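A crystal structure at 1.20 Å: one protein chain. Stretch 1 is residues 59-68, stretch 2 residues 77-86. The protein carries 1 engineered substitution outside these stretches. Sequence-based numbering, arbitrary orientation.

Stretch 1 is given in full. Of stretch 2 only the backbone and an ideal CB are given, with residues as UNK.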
# COMPACT_ATOMS: atom_id res chain seq x y z
N ASN A 59 9.73 -8.14 -15.33
CA ASN A 59 10.24 -9.28 -14.58
C ASN A 59 9.86 -9.15 -13.11
O ASN A 59 10.53 -8.42 -12.36
CB ASN A 59 11.76 -9.40 -14.73
CG ASN A 59 12.32 -10.64 -14.06
OD1 ASN A 59 11.58 -11.44 -13.47
ND2 ASN A 59 13.63 -10.83 -14.15
N PRO A 60 8.81 -9.84 -12.65
CA PRO A 60 8.41 -9.73 -11.24
C PRO A 60 9.50 -10.14 -10.27
O PRO A 60 9.50 -9.66 -9.13
CB PRO A 60 7.20 -10.67 -11.14
CG PRO A 60 6.72 -10.85 -12.55
CD PRO A 60 7.94 -10.75 -13.42
N ARG A 61 10.44 -10.99 -10.70
CA ARG A 61 11.52 -11.44 -9.83
C ARG A 61 12.46 -10.32 -9.43
O ARG A 61 13.25 -10.50 -8.50
CB ARG A 61 12.32 -12.57 -10.50
CG ARG A 61 11.56 -13.81 -10.91
CD ARG A 61 10.61 -14.30 -9.82
NE ARG A 61 11.30 -14.92 -8.71
CZ ARG A 61 10.67 -15.50 -7.70
NH1 ARG A 61 9.34 -15.54 -7.69
NH2 ARG A 61 11.36 -16.04 -6.70
N ASN A 62 12.40 -9.17 -10.11
CA ASN A 62 13.17 -7.99 -9.74
C ASN A 62 12.59 -7.27 -8.53
O ASN A 62 13.23 -6.34 -8.03
CB ASN A 62 13.22 -7.01 -10.91
CG ASN A 62 14.05 -7.52 -12.07
OD1 ASN A 62 15.00 -8.28 -11.88
ND2 ASN A 62 13.72 -7.08 -13.28
N ILE A 63 11.41 -7.64 -8.05
CA ILE A 63 10.72 -6.90 -6.99
C ILE A 63 10.89 -7.65 -5.68
O ILE A 63 10.51 -8.82 -5.57
CB ILE A 63 9.24 -6.72 -7.32
CG1 ILE A 63 9.07 -6.12 -8.71
CG2 ILE A 63 8.59 -5.84 -6.27
CD1 ILE A 63 7.63 -6.08 -9.17
N SER A 64 11.42 -6.96 -4.67
CA SER A 64 11.49 -7.47 -3.30
C SER A 64 10.43 -6.78 -2.45
O SER A 64 10.32 -5.55 -2.46
CB SER A 64 12.86 -7.19 -2.69
OG SER A 64 13.88 -7.95 -3.31
N VAL A 65 9.69 -7.57 -1.68
CA VAL A 65 8.62 -7.08 -0.81
C VAL A 65 8.98 -7.44 0.62
O VAL A 65 9.18 -8.62 0.93
CB VAL A 65 7.26 -7.69 -1.19
CG1 VAL A 65 6.18 -7.19 -0.24
CG2 VAL A 65 6.92 -7.37 -2.64
N HIS A 66 9.02 -6.43 1.49
CA HIS A 66 9.40 -6.62 2.89
C HIS A 66 8.23 -6.17 3.76
O HIS A 66 8.11 -4.99 4.10
CB HIS A 66 10.64 -5.78 3.22
CG HIS A 66 11.88 -6.15 2.46
ND1 HIS A 66 12.20 -5.66 1.21
CD2 HIS A 66 12.92 -6.93 2.83
CE1 HIS A 66 13.38 -6.14 0.84
NE2 HIS A 66 13.83 -6.91 1.80
N PRO A 67 7.33 -7.08 4.14
CA PRO A 67 6.22 -6.67 5.00
C PRO A 67 6.75 -6.33 6.38
O PRO A 67 7.65 -6.99 6.90
CB PRO A 67 5.32 -7.92 5.04
CG PRO A 67 6.27 -9.06 4.82
CD PRO A 67 7.34 -8.54 3.89
N SER A 68 6.20 -5.27 6.96
CA SER A 68 6.56 -4.85 8.32
C SER A 68 7.98 -4.34 8.42
O SER A 68 8.55 -4.33 9.52
CB SER A 68 6.33 -5.95 9.38
OG SER A 68 5.33 -6.89 9.02
N UNK A 77 10.17 -9.65 9.08
CA UNK A 77 9.50 -10.70 8.32
C UNK A 77 10.23 -11.04 7.03
O UNK A 77 9.64 -11.68 6.15
CB UNK A 77 8.06 -10.28 8.00
N UNK A 78 11.49 -10.64 6.91
CA UNK A 78 12.29 -10.94 5.75
C UNK A 78 11.71 -10.31 4.49
O UNK A 78 11.11 -9.23 4.52
CB UNK A 78 12.41 -12.46 5.58
N UNK A 79 11.91 -11.00 3.37
CA UNK A 79 11.40 -10.53 2.09
C UNK A 79 10.73 -11.67 1.33
O UNK A 79 10.92 -12.85 1.63
CB UNK A 79 12.53 -9.92 1.25
N UNK A 80 9.92 -11.26 0.36
CA UNK A 80 9.24 -12.15 -0.57
C UNK A 80 9.44 -11.59 -1.96
O UNK A 80 9.43 -10.37 -2.16
CB UNK A 80 7.75 -12.30 -0.24
N UNK A 81 9.67 -12.47 -2.92
CA UNK A 81 10.05 -12.08 -4.28
C UNK A 81 8.84 -12.10 -5.19
O UNK A 81 8.04 -13.05 -5.17
CB UNK A 81 11.14 -13.00 -4.83
N UNK A 82 8.70 -11.07 -6.01
CA UNK A 82 7.61 -11.02 -6.96
C UNK A 82 7.54 -12.23 -7.86
O UNK A 82 8.57 -12.75 -8.31
CB UNK A 82 7.73 -9.76 -7.82
N UNK A 83 6.33 -12.70 -8.13
CA UNK A 83 6.09 -13.87 -8.96
C UNK A 83 5.20 -13.56 -10.16
O UNK A 83 5.47 -14.04 -11.26
CB UNK A 83 5.46 -14.98 -8.12
N UNK A 84 4.16 -12.75 -9.98
CA UNK A 84 3.26 -12.41 -11.08
C UNK A 84 2.64 -11.05 -10.81
O UNK A 84 2.18 -10.78 -9.70
CB UNK A 84 2.18 -13.47 -11.26
N UNK A 85 2.61 -10.21 -11.84
CA UNK A 85 1.99 -8.89 -11.78
C UNK A 85 0.61 -8.99 -12.42
O UNK A 85 0.48 -9.44 -13.57
CB UNK A 85 2.85 -7.83 -12.48
N UNK A 86 -0.41 -8.57 -11.69
CA UNK A 86 -1.79 -8.57 -12.17
C UNK A 86 -2.30 -7.13 -12.16
O UNK A 86 -2.81 -6.67 -11.12
CB UNK A 86 -2.68 -9.48 -11.31

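Position 77 directs CA-to-CB toward stretch 1. The ideal CB lies 3.5 Å from Pro67 O and 4.5 Å from Ser68 OG. A short polar side chain able to reach that hydroxyl would suit; Asn, Asp, Ser or Thr are all reasonable. The residue is Asn77. Its ND2 donates a hydrogen bond to Ser68 OG at 2.9 Å. A water accepts from Asn77 N (3.0 Å from its oxygen) and donates to Pro67 O (2.8 Å).

Position 78 points away, and its ideal CB meets nothing of stretch 1. Phi is +62° and psi -148°, and positive phi by itself favours glycine. The residue is Gly78.

Position 79 points sideways. Its ideal CB is 3.3 Å from His66 NE2, over the imidazole, with open space beyond. A long, flexible chain such as Lys, Arg, Gln or Glu would suit, and so would Thr. The residue is Lys79. Its CB sits over the ring face, 3.6 Å from the centroid of His66, a CH-pi contact. The chain then leads away.

Position 80 pairs with Val65, its side chain on the same sheet face. The backbone N of position 80 and Val65 O are 2.8 Å apart, Val65 N and the O of position 80 2.9 Å; both are hydrogen bonds. Val65 and the Pro67 ring offer an apolar surface, so Phe, Leu, Ile, Tyr or Val would fit. In the deposited Phe80, ring atom CD1 lies 3.8 Å from Pro67 CD, which meets the ring edge.

Position 81 pairs with Ser64 on the other face. The ideal CB is 3.6 Å from Arg61 NH2. A beta-branched residue suits: Val, Ile or Thr. The residue is Val81. Its CG1 packs over one face of the guanidinium, 3.4 Å from Arg61 CZ.

Position 82 points toward stretch 1, where an ideal CB would clash with Pro60 O at 2.2 Å and sit tightly, 3.4 Å, from Ile63 CB. Only glycine fits this backbone. Gly82 N donates to Ile63 O at 2.9 Å, and Gly82 CA approaches Pro60 O at 3.2 Å.

Position 83 points away overall, with CB 3.9 Å from Arg61 NH1. Many polar residues would do; it is Gln83.

Position 84 also points away and is undemanding here. It is Glu84.

Position 85 points toward the apolar Pro60 ring, with Ile63 nearby. Ile, Leu, Val or Met would suit. In Ile85, CG1 reaches Pro60 CG at 4.2 Å and CD1 reaches Ile63 CD1 at 4.3 Å.

Position 86 is out of reach, so stretch 1 sets no preference; it is Ile86.

Stretch 2, residues 77-86: NGKFVGQEII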
# COMPACT_ATOMS: atom_id res chain seq x y z
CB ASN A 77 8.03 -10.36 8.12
CG ASN A 77 7.24 -10.48 9.41
OD1 ASN A 77 7.45 -11.42 10.17
ND2 ASN A 77 6.38 -9.52 9.68
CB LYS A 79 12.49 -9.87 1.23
CG LYS A 79 13.39 -10.81 0.46
CD LYS A 79 14.32 -10.02 -0.45
CE LYS A 79 15.01 -10.91 -1.48
NZ LYS A 79 15.93 -11.90 -0.85
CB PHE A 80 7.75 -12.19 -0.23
CG PHE A 80 7.47 -12.76 1.13
CD1 PHE A 80 7.61 -11.97 2.26
CD2 PHE A 80 7.11 -14.08 1.28
CE1 PHE A 80 7.40 -12.50 3.52
CE2 PHE A 80 6.89 -14.61 2.52
CZ PHE A 80 7.03 -13.82 3.65
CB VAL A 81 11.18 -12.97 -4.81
CG1 VAL A 81 11.59 -12.55 -6.22
CG2 VAL A 81 12.38 -12.93 -3.87
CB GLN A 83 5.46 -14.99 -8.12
CG GLN A 83 5.34 -16.34 -8.84
CD GLN A 83 4.05 -16.49 -9.61
OE1 GLN A 83 3.01 -15.94 -9.24
NE2 GLN A 83 4.09 -17.26 -10.70
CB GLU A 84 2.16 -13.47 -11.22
CG GLU A 84 1.24 -13.24 -12.41
CD GLU A 84 0.17 -14.31 -12.53
OE1 GLU A 84 -0.10 -15.01 -11.53
OE2 GLU A 84 -0.41 -14.45 -13.63
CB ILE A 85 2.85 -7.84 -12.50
CG1 ILE A 85 4.17 -7.65 -11.76
CG2 ILE A 85 2.07 -6.54 -12.65
CD1 ILE A 85 5.22 -6.96 -12.58
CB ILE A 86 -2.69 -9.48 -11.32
CG1 ILE A 86 -2.07 -10.87 -11.15
CG2 ILE A 86 -4.06 -9.59 -11.94
CD1 ILE A 86 -2.73 -11.69 -10.07
O HOH W 1 10.33 -7.61 6.85
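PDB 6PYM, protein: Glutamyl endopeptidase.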